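Local coordinates for protein phosphoglycerate oxidoreductase (Rhizobium etli, PDB 4HY3) that probably reduces glyoxylate or hydroxypyruvate with NAD(P)H, as a member of the D-isomer-specific 2-hydroxyacid dehydrogenase family, at residues E36-L40 against D41-S45; A67-G70 against D71-G75; E220-S223 against L224-L228; D290-E294 against E295-L299. All coordinates share one frame; numbering follows the deposited sequence.

Interaction 1: E36-L40 against D41-S45; sequences EPRSL and DLIFS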
ATOM      1  N   GLU A  36      -0.241   6.871 -38.904  1.00 28.65           N
ATOM      2  CA  GLU A  36      -1.260   7.890 -39.199  1.00 27.85           C
ATOM      3  C   GLU A  36      -2.621   7.514 -38.658  1.00 26.57           C
ATOM      4  O   GLU A  36      -3.030   6.378 -38.802  1.00 28.60           O
ATOM      5  CB  GLU A  36      -1.355   7.963 -40.700  1.00 28.85           C
ATOM      6  CG  GLU A  36      -0.291   7.086 -41.353  1.00 32.68           C
ATOM      7  CD  GLU A  36       1.071   7.759 -41.526  1.00 33.80           C
ATOM      8  OE1 GLU A  36       1.236   8.908 -41.085  1.00 34.23           O
ATOM      9  OE2 GLU A  36       1.991   7.129 -42.107  1.00 38.13           O
ATOM     10  N   PRO A  37      -3.348   8.446 -38.026  1.00 26.73           N
ATOM     11  CA  PRO A  37      -3.150   9.870 -37.751  1.00 25.04           C
ATOM     12  C   PRO A  37      -2.155  10.120 -36.603  1.00 23.86           C
ATOM     13  O   PRO A  37      -2.062  11.223 -36.127  1.00 23.27           O
ATOM     14  CB  PRO A  37      -4.551  10.290 -37.277  1.00 24.61           C
ATOM     15  CG  PRO A  37      -5.002   9.119 -36.462  1.00 23.80           C
ATOM     16  CD  PRO A  37      -4.542   7.931 -37.299  1.00 25.67           C
ATOM     17  N   ARG A  38      -1.467   9.095 -36.126  1.00 24.19           N
ATOM     18  CA  ARG A  38      -0.405   9.293 -35.159  1.00 25.84           C
ATOM     19  C   ARG A  38       0.875   9.393 -35.968  1.00 24.02           C
ATOM     20  O   ARG A  38       0.810   9.239 -37.201  1.00 25.47           O
ATOM     21  CB  ARG A  38      -0.345   8.104 -34.230  1.00 29.89           C
ATOM     22  CG  ARG A  38      -1.619   7.923 -33.423  1.00 35.74           C
ATOM     23  CD  ARG A  38      -1.542   8.655 -32.096  1.00 39.78           C
ATOM     24  NE  ARG A  38      -2.793   9.360 -31.808  1.00 48.71           N
ATOM     25  CZ  ARG A  38      -3.904   8.809 -31.312  1.00 47.19           C
ATOM     26  NH1 ARG A  38      -3.976   7.509 -31.037  1.00 48.29           N
ATOM     27  NH2 ARG A  38      -4.952   9.579 -31.090  1.00 44.70           N
ATOM     28  N   SER A  39       2.013   9.665 -35.323  1.00 19.54           N
ATOM     29  CA  SER A  39       3.292   9.644 -36.031  1.00 17.39           C
ATOM     30  C   SER A  39       4.450   9.249 -35.130  1.00 17.05           C
ATOM     31  O   SER A  39       4.443   9.530 -33.935  1.00 16.49           O
ATOM     32  CB  SER A  39       3.602  11.018 -36.603  1.00 16.40           C
ATOM     33  OG  SER A  39       4.046  11.892 -35.561  1.00 15.38           O
ATOM     34  N   LEU A  40       5.488   8.673 -35.728  1.00 16.32           N
ATOM     35  CA  LEU A  40       6.744   8.451 -35.013  1.00 16.00           C
ATOM     36  C   LEU A  40       7.223   9.629 -34.158  1.00 16.71           C
ATOM     37  O   LEU A  40       7.555   9.456 -32.972  1.00 16.21           O
ATOM     38  CB  LEU A  40       7.834   8.010 -35.982  1.00 14.81           C
ATOM     39  CG  LEU A  40       7.461   6.717 -36.684  1.00 14.53           C
ATOM     40  CD1 LEU A  40       8.581   6.271 -37.608  1.00 14.35           C
ATOM     41  CD2 LEU A  40       7.109   5.644 -35.664  1.00 14.37           C
ATOM     42  N   ASP A  41       7.256  10.827 -34.755  1.00 18.94           N
ATOM     43  CA  ASP A  41       7.693  12.037 -34.033  1.00 19.68           C
ATOM     44  C   ASP A  41       6.933  12.245 -32.733  1.00 19.73           C
ATOM     45  O   ASP A  41       7.555  12.547 -31.734  1.00 19.63           O
ATOM     46  CB  ASP A  41       7.627  13.257 -34.922  1.00 21.30           C
ATOM     47  CG  ASP A  41       8.782  13.315 -35.890  1.00 24.46           C
ATOM     48  OD1 ASP A  41       9.923  13.476 -35.437  1.00 27.37           O
ATOM     49  OD2 ASP A  41       8.584  13.185 -37.108  1.00 27.63           O
ATOM     50  N   LEU A  42       5.610  12.021 -32.760  1.00 20.64           N
ATOM     51  CA  LEU A  42       4.711  12.151 -31.605  1.00 22.31           C
ATOM     52  C   LEU A  42       4.792  11.052 -30.551  1.00 23.28           C
ATOM     53  O   LEU A  42       4.645  11.335 -29.340  1.00 25.76           O
ATOM     54  CB  LEU A  42       3.229  12.273 -32.051  1.00 24.42           C
ATOM     55  CG  LEU A  42       2.119  12.420 -30.970  1.00 23.27           C
ATOM     56  CD1 LEU A  42       2.278  13.681 -30.121  1.00 24.59           C
ATOM     57  CD2 LEU A  42       0.727  12.359 -31.555  1.00 22.02           C
ATOM     58  N   ILE A  43       4.993   9.819 -30.995  1.00 21.80           N
ATOM     59  CA  ILE A  43       4.904   8.686 -30.089  1.00 22.20           C
ATOM     60  C   ILE A  43       6.255   8.147 -29.570  1.00 22.90           C
ATOM     61  O   ILE A  43       6.315   7.193 -28.789  1.00 23.49           O
ATOM     62  CB  ILE A  43       3.985   7.576 -30.651  1.00 22.40           C
ATOM     63  CG1 ILE A  43       4.553   6.956 -31.959  1.00 23.14           C
ATOM     64  CG2 ILE A  43       2.603   8.153 -30.892  1.00 22.06           C
ATOM     65  CD1 ILE A  43       4.070   5.541 -32.305  1.00 21.53           C
ATOM     66  N   PHE A  44       7.346   8.789 -29.938  1.00 22.90           N
ATOM     67  CA  PHE A  44       8.642   8.303 -29.478  1.00 20.91           C
ATOM     68  C   PHE A  44       9.472   9.410 -28.841  1.00 21.19           C
ATOM     69  O   PHE A  44       9.826  10.370 -29.526  1.00 24.20           O
ATOM     70  CB  PHE A  44       9.382   7.683 -30.669  1.00 19.46           C
ATOM     71  CG  PHE A  44       8.916   6.299 -31.000  1.00 18.81           C
ATOM     72  CD1 PHE A  44       9.435   5.177 -30.320  1.00 18.41           C
ATOM     73  CD2 PHE A  44       7.956   6.091 -31.947  1.00 18.24           C
ATOM     74  CE1 PHE A  44       9.016   3.888 -30.613  1.00 17.21           C
ATOM     75  CE2 PHE A  44       7.537   4.786 -32.230  1.00 17.83           C
ATOM     76  CZ  PHE A  44       8.059   3.693 -31.564  1.00 16.16           C
ATOM     77  N   SER A  45       9.789   9.317 -27.554  1.00 19.06           N
ATOM     78  CA  SER A  45      10.844  10.181 -27.051  1.00 18.89           C
ATOM     79  C   SER A  45      12.125   9.963 -27.899  1.00 19.30           C
ATOM     80  O   SER A  45      12.304   8.886 -28.507  1.00 18.57           O
ATOM     81  CB  SER A  45      11.172   9.822 -25.618  1.00 18.55           C
ATOM     82  OG  SER A  45      11.931   8.604 -25.583  1.00 19.38           O
TER
HETATM   83  O   HOH W   1      10.492  10.713 -32.477  1.00 18.42           O

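Interaction 2: A67-G70 against D71-G75; sequences AGLG and DDILG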
ATOM      1  N   ALA A  67       0.380  -2.253 -49.946  1.00 42.79           N
ATOM      2  CA  ALA A  67       0.638  -3.220 -51.003  1.00 42.07           C
ATOM      3  C   ALA A  67       1.719  -2.712 -51.939  1.00 41.49           C
ATOM      4  O   ALA A  67       2.397  -3.500 -52.587  1.00 40.33           O
ATOM      5  CB  ALA A  67      -0.642  -3.520 -51.758  1.00 45.85           C
ATOM      6  N   GLY A  68       1.892  -1.386 -51.966  1.00 41.40           N
ATOM      7  CA  GLY A  68       2.799  -0.723 -52.892  1.00 39.19           C
ATOM      8  C   GLY A  68       4.256  -0.918 -52.572  1.00 40.79           C
ATOM      9  O   GLY A  68       5.113  -0.694 -53.423  1.00 43.44           O
ATOM     10  N   LEU A  69       4.550  -1.320 -51.341  1.00 42.45           N
ATOM     11  CA  LEU A  69       5.934  -1.478 -50.871  1.00 43.05           C
ATOM     12  C   LEU A  69       6.750  -2.487 -51.673  1.00 44.04           C
ATOM     13  O   LEU A  69       6.216  -3.267 -52.473  1.00 43.13           O
ATOM     14  CB  LEU A  69       5.901  -1.936 -49.403  1.00 44.97           C
ATOM     15  CG  LEU A  69       6.065  -0.961 -48.232  1.00 41.01           C
ATOM     16  CD1 LEU A  69       6.081   0.488 -48.672  1.00 36.84           C
ATOM     17  CD2 LEU A  69       5.006  -1.208 -47.169  1.00 40.25           C
ATOM     18  N   GLY A  70       8.056  -2.506 -51.431  1.00 48.70           N
ATOM     19  CA  GLY A  70       8.898  -3.580 -51.979  1.00 54.87           C
ATOM     20  C   GLY A  70       8.302  -4.962 -51.732  1.00 57.46           C
ATOM     21  O   GLY A  70       7.906  -5.296 -50.617  1.00 61.49           O
ATOM     22  N   ASP A  71       8.208  -5.767 -52.775  1.00 61.09           N
ATOM     23  CA  ASP A  71       7.919  -7.192 -52.606  1.00 60.80           C
ATOM     24  C   ASP A  71       9.043  -7.846 -51.784  1.00 57.25           C
ATOM     25  O   ASP A  71       8.849  -8.890 -51.153  1.00 54.69           O
ATOM     26  CB  ASP A  71       7.795  -7.852 -53.976  1.00 68.42           C
ATOM     27  CG  ASP A  71       6.944  -9.096 -53.948  1.00 71.42           C
ATOM     28  OD1 ASP A  71       7.525 -10.180 -54.168  1.00 70.47           O
ATOM     29  OD2 ASP A  71       5.709  -8.990 -53.717  1.00 65.24           O
ATOM     30  N   ASP A  72      10.215  -7.209 -51.803  1.00 52.64           N
ATOM     31  CA  ASP A  72      11.281  -7.477 -50.849  1.00 47.63           C
ATOM     32  C   ASP A  72      10.932  -7.002 -49.437  1.00 45.04           C
ATOM     33  O   ASP A  72      11.110  -7.750 -48.468  1.00 43.26           O
ATOM     34  CB  ASP A  72      12.571  -6.787 -51.283  1.00 47.84           C
ATOM     35  CG  ASP A  72      13.665  -6.862 -50.218  1.00 50.13           C
ATOM     36  OD1 ASP A  72      13.743  -7.871 -49.483  1.00 52.55           O
ATOM     37  OD2 ASP A  72      14.458  -5.906 -50.109  1.00 53.24           O
ATOM     38  N   ILE A  73      10.490  -5.746 -49.317  1.00 42.35           N
ATOM     39  CA  ILE A  73      10.144  -5.171 -48.006  1.00 38.47           C
ATOM     40  C   ILE A  73       9.081  -6.065 -47.342  1.00 37.50           C
ATOM     41  O   ILE A  73       9.256  -6.507 -46.218  1.00 37.29           O
ATOM     42  CB  ILE A  73       9.772  -3.656 -48.096  1.00 38.49           C
ATOM     43  CG1 ILE A  73      11.042  -2.792 -48.108  1.00 37.48           C
ATOM     44  CG2 ILE A  73       8.897  -3.194 -46.937  1.00 37.97           C
ATOM     45  CD1 ILE A  73      10.884  -1.442 -48.787  1.00 34.04           C
ATOM     46  N   LEU A  74       8.029  -6.407 -48.075  1.00 37.10           N
ATOM     47  CA  LEU A  74       6.941  -7.221 -47.533  1.00 36.47           C
ATOM     48  C   LEU A  74       7.353  -8.634 -47.110  1.00 37.21           C
ATOM     49  O   LEU A  74       6.698  -9.259 -46.282  1.00 38.88           O
ATOM     50  CB  LEU A  74       5.808  -7.274 -48.544  1.00 34.56           C
ATOM     51  CG  LEU A  74       5.233  -5.881 -48.745  1.00 35.80           C
ATOM     52  CD1 LEU A  74       4.528  -5.754 -50.088  1.00 37.69           C
ATOM     53  CD2 LEU A  74       4.306  -5.543 -47.588  1.00 33.54           C
ATOM     54  N   GLY A  75       8.439  -9.132 -47.687  1.00 37.49           N
ATOM     55  CA  GLY A  75       8.880 -10.486 -47.420  1.00 36.20           C
ATOM     56  C   GLY A  75       9.473 -10.636 -46.045  1.00 37.32           C
ATOM     57  O   GLY A  75       9.366 -11.708 -45.434  1.00 39.91           O
TER

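Interaction 3: E220-S223 against L224-L228; sequences EPAS and LEDVL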
ATOM      1  N   GLU A 220     -15.413  -2.992  -4.330  1.00 43.14           N
ATOM      2  CA  GLU A 220     -16.641  -3.688  -4.005  1.00 45.19           C
ATOM      3  C   GLU A 220     -17.596  -3.773  -5.213  1.00 44.78           C
ATOM      4  O   GLU A 220     -18.245  -2.778  -5.579  1.00 40.66           O
ATOM      5  CB  GLU A 220     -17.311  -2.962  -2.843  1.00 50.50           C
ATOM      6  CG  GLU A 220     -18.510  -3.665  -2.237  1.00 56.23           C
ATOM      7  CD  GLU A 220     -19.035  -2.916  -1.032  1.00 61.74           C
ATOM      8  OE1 GLU A 220     -18.204  -2.328  -0.300  1.00 69.41           O
ATOM      9  OE2 GLU A 220     -20.269  -2.902  -0.825  1.00 63.38           O
ATOM     10  N   PRO A 221     -17.688  -4.970  -5.831  1.00 43.94           N
ATOM     11  CA  PRO A 221     -18.569  -5.219  -6.974  1.00 41.90           C
ATOM     12  C   PRO A 221     -19.974  -4.916  -6.559  1.00 43.24           C
ATOM     13  O   PRO A 221     -20.376  -5.334  -5.480  1.00 50.10           O
ATOM     14  CB  PRO A 221     -18.435  -6.722  -7.211  1.00 43.91           C
ATOM     15  CG  PRO A 221     -17.781  -7.288  -5.990  1.00 43.51           C
ATOM     16  CD  PRO A 221     -16.957  -6.180  -5.417  1.00 43.76           C
ATOM     17  N   ALA A 222     -20.718  -4.192  -7.383  1.00 41.75           N
ATOM     18  CA  ALA A 222     -21.996  -3.666  -6.940  1.00 44.56           C
ATOM     19  C   ALA A 222     -23.004  -3.415  -8.074  1.00 50.14           C
ATOM     20  O   ALA A 222     -22.666  -3.376  -9.258  1.00 52.89           O
ATOM     21  CB  ALA A 222     -21.788  -2.409  -6.092  1.00 38.10           C
ATOM     22  N   SER A 223     -24.260  -3.268  -7.688  1.00 51.09           N
ATOM     23  CA  SER A 223     -25.319  -3.001  -8.614  1.00 50.91           C
ATOM     24  C   SER A 223     -25.155  -1.577  -9.053  1.00 51.31           C
ATOM     25  O   SER A 223     -24.588  -0.772  -8.319  1.00 47.94           O
ATOM     26  CB  SER A 223     -26.621  -3.112  -7.862  1.00 51.49           C
ATOM     27  OG  SER A 223     -26.374  -3.846  -6.688  1.00 56.20           O
ATOM     28  N   LEU A 224     -25.684  -1.265 -10.235  1.00 50.16           N
ATOM     29  CA  LEU A 224     -25.648   0.083 -10.772  1.00 48.96           C
ATOM     30  C   LEU A 224     -26.381   0.991  -9.837  1.00 51.10           C
ATOM     31  O   LEU A 224     -26.002   2.139  -9.669  1.00 50.69           O
ATOM     32  CB  LEU A 224     -26.342   0.124 -12.121  1.00 48.96           C
ATOM     33  CG  LEU A 224     -25.964   1.105 -13.234  1.00 48.68           C
ATOM     34  CD1 LEU A 224     -26.653   0.604 -14.490  1.00 52.60           C
ATOM     35  CD2 LEU A 224     -26.332   2.559 -12.993  1.00 45.43           C
ATOM     36  N   GLU A 225     -27.437   0.447  -9.234  1.00 61.74           N
ATOM     37  CA  GLU A 225     -28.330   1.182  -8.330  1.00 58.00           C
ATOM     38  C   GLU A 225     -27.607   1.537  -7.017  1.00 51.32           C
ATOM     39  O   GLU A 225     -27.604   2.705  -6.616  1.00 45.57           O
ATOM     40  CB  GLU A 225     -29.647   0.409  -8.122  1.00 60.52           C
ATOM     41  CG  GLU A 225     -30.103  -0.403  -9.347  1.00 73.71           C
ATOM     42  CD  GLU A 225     -30.427   0.432 -10.602  1.00 78.35           C
ATOM     43  OE1 GLU A 225     -30.914   1.579 -10.467  1.00 85.43           O
ATOM     44  OE2 GLU A 225     -30.218  -0.069 -11.738  1.00 68.00           O
ATOM     45  N   ASP A 226     -26.950   0.562  -6.390  1.00 47.09           N
ATOM     46  CA  ASP A 226     -26.027   0.869  -5.270  1.00 51.69           C
ATOM     47  C   ASP A 226     -25.014   1.979  -5.580  1.00 49.68           C
ATOM     48  O   ASP A 226     -24.833   2.887  -4.772  1.00 49.83           O
ATOM     49  CB  ASP A 226     -25.239  -0.369  -4.822  1.00 52.96           C
ATOM     50  CG  ASP A 226     -26.119  -1.431  -4.216  1.00 56.89           C
ATOM     51  OD1 ASP A 226     -25.771  -2.628  -4.311  1.00 55.63           O
ATOM     52  OD2 ASP A 226     -27.166  -1.070  -3.648  1.00 61.93           O
ATOM     53  N   VAL A 227     -24.344   1.876  -6.734  1.00 47.02           N
ATOM     54  CA  VAL A 227     -23.281   2.795  -7.137  1.00 44.38           C
ATOM     55  C   VAL A 227     -23.894   4.168  -7.326  1.00 47.15           C
ATOM     56  O   VAL A 227     -23.336   5.199  -6.911  1.00 48.65           O
ATOM     57  CB  VAL A 227     -22.608   2.335  -8.456  1.00 41.79           C
ATOM     58  CG1 VAL A 227     -21.763   3.435  -9.094  1.00 36.73           C
ATOM     59  CG2 VAL A 227     -21.759   1.102  -8.217  1.00 44.03           C
ATOM     60  N   LEU A 228     -25.072   4.156  -7.929  1.00 47.06           N
ATOM     61  CA  LEU A 228     -25.751   5.356  -8.338  1.00 48.12           C
ATOM     62  C   LEU A 228     -26.372   6.046  -7.122  1.00 49.57           C
ATOM     63  O   LEU A 228     -26.594   7.262  -7.129  1.00 48.71           O
ATOM     64  CB  LEU A 228     -26.814   4.966  -9.359  1.00 48.36           C
ATOM     65  CG  LEU A 228     -27.292   5.992 -10.377  1.00 55.67           C
ATOM     66  CD1 LEU A 228     -27.958   5.317 -11.573  1.00 55.16           C
ATOM     67  CD2 LEU A 228     -28.261   6.962  -9.718  1.00 57.25           C
TER

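Interaction 4: D290-E294 against E295-L299; sequences DVYPE and EPLPL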
ATOM      1  N   ASP A 290     -15.742  16.037 -18.850  1.00 35.16           N
ATOM      2  CA  ASP A 290     -14.729  16.355 -19.852  1.00 34.88           C
ATOM      3  C   ASP A 290     -15.234  16.071 -21.243  1.00 33.98           C
ATOM      4  O   ASP A 290     -14.592  16.406 -22.226  1.00 33.64           O
ATOM      5  CB  ASP A 290     -13.424  15.572 -19.622  1.00 35.13           C
ATOM      6  CG  ASP A 290     -12.262  16.125 -20.450  1.00 35.25           C
ATOM      7  OD1 ASP A 290     -11.873  17.316 -20.284  1.00 33.69           O
ATOM      8  OD2 ASP A 290     -11.753  15.371 -21.292  1.00 34.73           O
ATOM      9  N   VAL A 291     -16.392  15.444 -21.333  1.00 36.73           N
ATOM     10  CA  VAL A 291     -16.933  15.111 -22.636  1.00 41.20           C
ATOM     11  C   VAL A 291     -18.341  15.695 -22.762  1.00 40.56           C
ATOM     12  O   VAL A 291     -19.008  15.943 -21.760  1.00 39.82           O
ATOM     13  CB  VAL A 291     -16.850  13.586 -22.887  1.00 43.88           C
ATOM     14  CG1 VAL A 291     -17.803  12.843 -21.956  1.00 46.64           C
ATOM     15  CG2 VAL A 291     -17.097  13.238 -24.361  1.00 48.96           C
ATOM     16  N   TYR A 292     -18.766  15.965 -23.990  1.00 41.76           N
ATOM     17  CA  TYR A 292     -20.007  16.706 -24.235  1.00 45.14           C
ATOM     18  C   TYR A 292     -20.752  16.125 -25.429  1.00 50.15           C
ATOM     19  O   TYR A 292     -20.130  15.480 -26.274  1.00 53.32           O
ATOM     20  CB  TYR A 292     -19.704  18.191 -24.435  1.00 42.33           C
ATOM     21  CG  TYR A 292     -19.192  18.782 -23.176  1.00 41.74           C
ATOM     22  CD1 TYR A 292     -20.058  19.299 -22.236  1.00 43.16           C
ATOM     23  CD2 TYR A 292     -17.837  18.770 -22.885  1.00 43.13           C
ATOM     24  CE1 TYR A 292     -19.587  19.815 -21.038  1.00 43.46           C
ATOM     25  CE2 TYR A 292     -17.360  19.272 -21.693  1.00 42.27           C
ATOM     26  CZ  TYR A 292     -18.244  19.784 -20.779  1.00 42.07           C
ATOM     27  OH  TYR A 292     -17.776  20.283 -19.608  1.00 46.73           O
ATOM     28  N   PRO A 293     -22.080  16.346 -25.506  1.00 52.60           N
ATOM     29  CA  PRO A 293     -22.869  15.710 -26.563  1.00 53.61           C
ATOM     30  C   PRO A 293     -22.433  16.150 -27.950  1.00 56.87           C
ATOM     31  O   PRO A 293     -22.642  15.413 -28.916  1.00 64.10           O
ATOM     32  CB  PRO A 293     -24.296  16.178 -26.280  1.00 53.23           C
ATOM     33  CG  PRO A 293     -24.135  17.467 -25.545  1.00 59.81           C
ATOM     34  CD  PRO A 293     -22.870  17.331 -24.740  1.00 56.71           C
ATOM     35  N   GLU A 294     -21.822  17.329 -28.045  1.00 56.28           N
ATOM     36  CA  GLU A 294     -21.246  17.806 -29.303  1.00 60.02           C
ATOM     37  C   GLU A 294     -19.914  18.563 -29.076  1.00 59.77           C
ATOM     38  O   GLU A 294     -19.790  19.370 -28.139  1.00 56.96           O
ATOM     39  CB  GLU A 294     -22.263  18.663 -30.048  1.00 60.58           C
ATOM     40  CG  GLU A 294     -21.910  18.914 -31.500  1.00 65.90           C
ATOM     41  CD  GLU A 294     -22.652  20.111 -32.062  1.00 70.49           C
ATOM     42  OE1 GLU A 294     -23.718  20.475 -31.509  1.00 66.26           O
ATOM     43  OE2 GLU A 294     -22.162  20.688 -33.059  1.00 71.60           O
ATOM     44  N   GLU A 295     -18.917  18.286 -29.922  1.00 55.32           N
ATOM     45  CA  GLU A 295     -17.569  18.808 -29.689  1.00 51.77           C
ATOM     46  C   GLU A 295     -16.915  19.283 -30.950  1.00 50.63           C
ATOM     47  O   GLU A 295     -16.566  18.464 -31.794  1.00 48.24           O
ATOM     48  CB  GLU A 295     -16.677  17.765 -29.035  1.00 52.56           C
ATOM     49  CG  GLU A 295     -17.128  17.371 -27.642  1.00 51.15           C
ATOM     50  CD  GLU A 295     -16.508  16.081 -27.193  1.00 50.02           C
ATOM     51  OE1 GLU A 295     -15.863  15.420 -28.042  1.00 53.77           O
ATOM     52  OE2 GLU A 295     -16.666  15.734 -26.003  1.00 46.74           O
ATOM     53  N   PRO A 296     -16.690  20.609 -31.048  1.00 52.93           N
ATOM     54  CA  PRO A 296     -16.921  21.519 -29.912  1.00 51.96           C
ATOM     55  C   PRO A 296     -18.389  21.911 -29.748  1.00 53.57           C
ATOM     56  O   PRO A 296     -19.176  21.774 -30.678  1.00 55.86           O
ATOM     57  CB  PRO A 296     -16.059  22.735 -30.253  1.00 50.75           C
ATOM     58  CG  PRO A 296     -15.960  22.730 -31.751  1.00 52.68           C
ATOM     59  CD  PRO A 296     -16.218  21.327 -32.248  1.00 52.49           C
ATOM     60  N   LEU A 297     -18.738  22.367 -28.552  1.00 55.40           N
ATOM     61  CA  LEU A 297     -20.088  22.770 -28.199  1.00 58.35           C
ATOM     62  C   LEU A 297     -20.369  24.153 -28.796  1.00 68.83           C
ATOM     63  O   LEU A 297     -19.478  25.004 -28.800  1.00 75.19           O
ATOM     64  CB  LEU A 297     -20.170  22.834 -26.672  1.00 55.42           C
ATOM     65  CG  LEU A 297     -21.443  22.463 -25.900  1.00 52.97           C
ATOM     66  CD1 LEU A 297     -21.960  21.056 -26.189  1.00 52.59           C
ATOM     67  CD2 LEU A 297     -21.207  22.635 -24.413  1.00 49.05           C
ATOM     68  N   PRO A 298     -21.594  24.395 -29.318  1.00 75.01           N
ATOM     69  CA  PRO A 298     -21.838  25.747 -29.831  1.00 74.97           C
ATOM     70  C   PRO A 298     -21.606  26.783 -28.742  1.00 75.26           C
ATOM     71  O   PRO A 298     -21.741  26.468 -27.555  1.00 74.85           O
ATOM     72  CB  PRO A 298     -23.320  25.730 -30.261  1.00 73.95           C
ATOM     73  CG  PRO A 298     -23.865  24.406 -29.878  1.00 72.27           C
ATOM     74  CD  PRO A 298     -22.713  23.481 -29.614  1.00 77.09           C
ATOM     75  N   LEU A 299     -21.250  28.000 -29.145  1.00 75.86           N
ATOM     76  CA  LEU A 299     -20.914  29.077 -28.203  1.00 76.45           C
ATOM     77  C   LEU A 299     -22.099  29.492 -27.300  1.00 77.56           C
ATOM     78  O   LEU A 299     -21.903  29.803 -26.120  1.00 72.00           O
ATOM     79  CB  LEU A 299     -20.354  30.290 -28.959  1.00 73.24           C
ATOM     80  CG  LEU A 299     -19.273  30.008 -30.012  1.00 74.26           C
ATOM     81  CD1 LEU A 299     -19.689  30.492 -31.407  1.00 69.77           C
ATOM     82  CD2 LEU A 299     -17.924  30.574 -29.579  1.00 69.29           C
TER

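Interaction 1: E36-L40 against D41-S45
S39 meets the short helix 40-43 with two acceptors, each taking a different backbone N-H. Its hydroxyl caps the first turn: L42 N donates to S39 OG over 3.2 Å, at 159°. With OG standing between the backbone N and the carbonyl carbon (chi1 76°), the oxygen leans over the helix start, a place that suits serine because its short side chain carries an acceptor close to the backbone. The carbonyl is used in the ordinary helical way, I43 N lying 3.0 Å from S39 O. One residue later the pattern frays, since L40 O receives weak bonds from I43 N and from F44 N. A water also donates both to L40 O (3.2 Å) and to F44 O (3.0 Å), bridging them. F44 brings the edge of its ring near L40 O, while L40 CD2 lies 3.6 Å from F44 CE2, the two apolar side chains running side by side. The charged ends look outward for partners: R38 NH1 binds V103 O and D41 forms a salt bridge with R49. In the fold, L40 leans on strand 57-60, F44 on helix 46-55, and R38, L42 and I43 on helix 320-338, whose K324 also binds L42 O.

Interaction 2: A67-G70 against D71-G75
L69 and I73 are brought together by the first torsion of the isoleucine: I73 holds CG2 anti to its backbone N (chi1 of the CG1 branch -82°), sending that methyl back toward L69. The I73 CG2 methyl lies on the branch point of L69, 3.8 Å from L69 CG, the two side chains crossing at about a right angle. L74 joins from the next position. With CG beside the backbone N (chi1 -64°), its CG comes within 4.1 Å of L69 CB, and its CD1 approaches the backbone oxygen of L69. Leucine and isoleucine suit these places because branched aliphatic groups can fill the angle between an incoming loop and the helix that follows. The polar tie is a single backbone bond, L74 N to G70 O at 2.8 Å, almost straight at 171°, which closes the first turn. G70 suits its position because it has no CB to press on the backbone N of I73. The aspartates face solvent and find arginines outside the contact: D71 pairs with R93, and D72 with R76 one turn onward. L74 continues inward onto I66 and M94. Such a turn, entering the short, weakly bonded helix 73-76 in the connection from strand 57-60 to strand 77-82, which passes strand 30-34, belongs to a beta-alpha-beta crossover, the building unit of an open alpha/beta sheet.

Interaction 3: E220-S223 against L224-L228
S223 and D226 face each other across the first turn of helix 224-229, hydroxyl against carboxylate. S223 OG donates to D226 OD1 over 2.7 Å, and it does so from above the carboxylate plane, 63° out of it, rather than from within. D226 reaches back because its CG stands beside the backbone N and anti to the carbonyl carbon (chi1 -66°), the setting that folds the side chain toward the residue before the helix. S223 occupies the N-cap position yet makes no capping bond with its hydroxyl, which is spent on the aspartate instead; its carbonyl still receives V227 N, with S223 O to V227 N at 3.1 Å. Behind this polar pair, V227 turns CG2 over the S223 carbonyl and toward A222, the methyl carbons V227 CG2 and A222 CB lying 4.1 Å apart. Small alanine and beta-branched valine fit here, since both offer methyl groups close to the backbone where the chain leaves edge strand 220-221, and V227 goes on to pack against R203 and F205 of strand 201-205. The other oxygen, D226 OD2, forms a salt bridge with K230, four residues on. Gripped by a hydroxyl and an ammonium group, and placed in the first turn where the helix dipole is favourable to negative charge, the carboxylate of D226 probably remains ionised.

Interaction 4: D290-E294 against E295-L299
Y292 and E295 meet in the buried part of this turn. Y292 N donates to E295 OE2 over 2.9 Å at 154°, reaching the oxygen on its anti side and 23° out of the carboxylate plane. CG anti to the carbonyl carbon (chi1 -65°) and an extended chain beyond it carry the E295 carboxylate back to Y292 N, with V291 CG2 lying near the same group. L297 also reaches Y292: L297 CD1 lies 4.0 Å from Y292 CB and 4.1 Å from P293 CD, the leucine and tyrosine side chains crossing at about a right angle. A branched leucine can touch both residues at once, and the peptide before P296 is cis, consistent with the sharp turn between E295 and L297. The E294-P298 part is looser. E294, exposed and extended, only brushes P298, with E294 OE1 3.7 Å from P298 CD, and P293 shares this exposed side. A second subunit covers Y292, E295 and P296 through its W163, and its F156 ring meets that of Y292. Within the chain, D290 is held by backbone N-H groups of R315 and A316. E295 also touches H314, and the two probably correspond to the Glu-His pair of this dehydrogenase family. A backbone N-H gripping one carboxylate oxygen restrains where the E295 head group sits and limits its swing.

The four contacts follow one another along the chain and divide between two sheets. Interactions 1 and 2 belong to the domain built on the sheet containing strands 30-34, 57-60 and 77-82; their centres are 23 Å apart, with nearest atoms about 10 Å apart. Interactions 3 and 4 belong to the Rossmann-type NAD-binding part, the former at edge strand 220-221 and the latter after strand 286-289, with centres 29 Å apart. Interaction 4 lies beside H314 and so probably nearest to the catalytic region. Interaction 1 has its centre 27 Å from that of interaction 4, whereas interactions 2 and 3, on opposite sides of the chain's centre, are separated by 53 Å between centres.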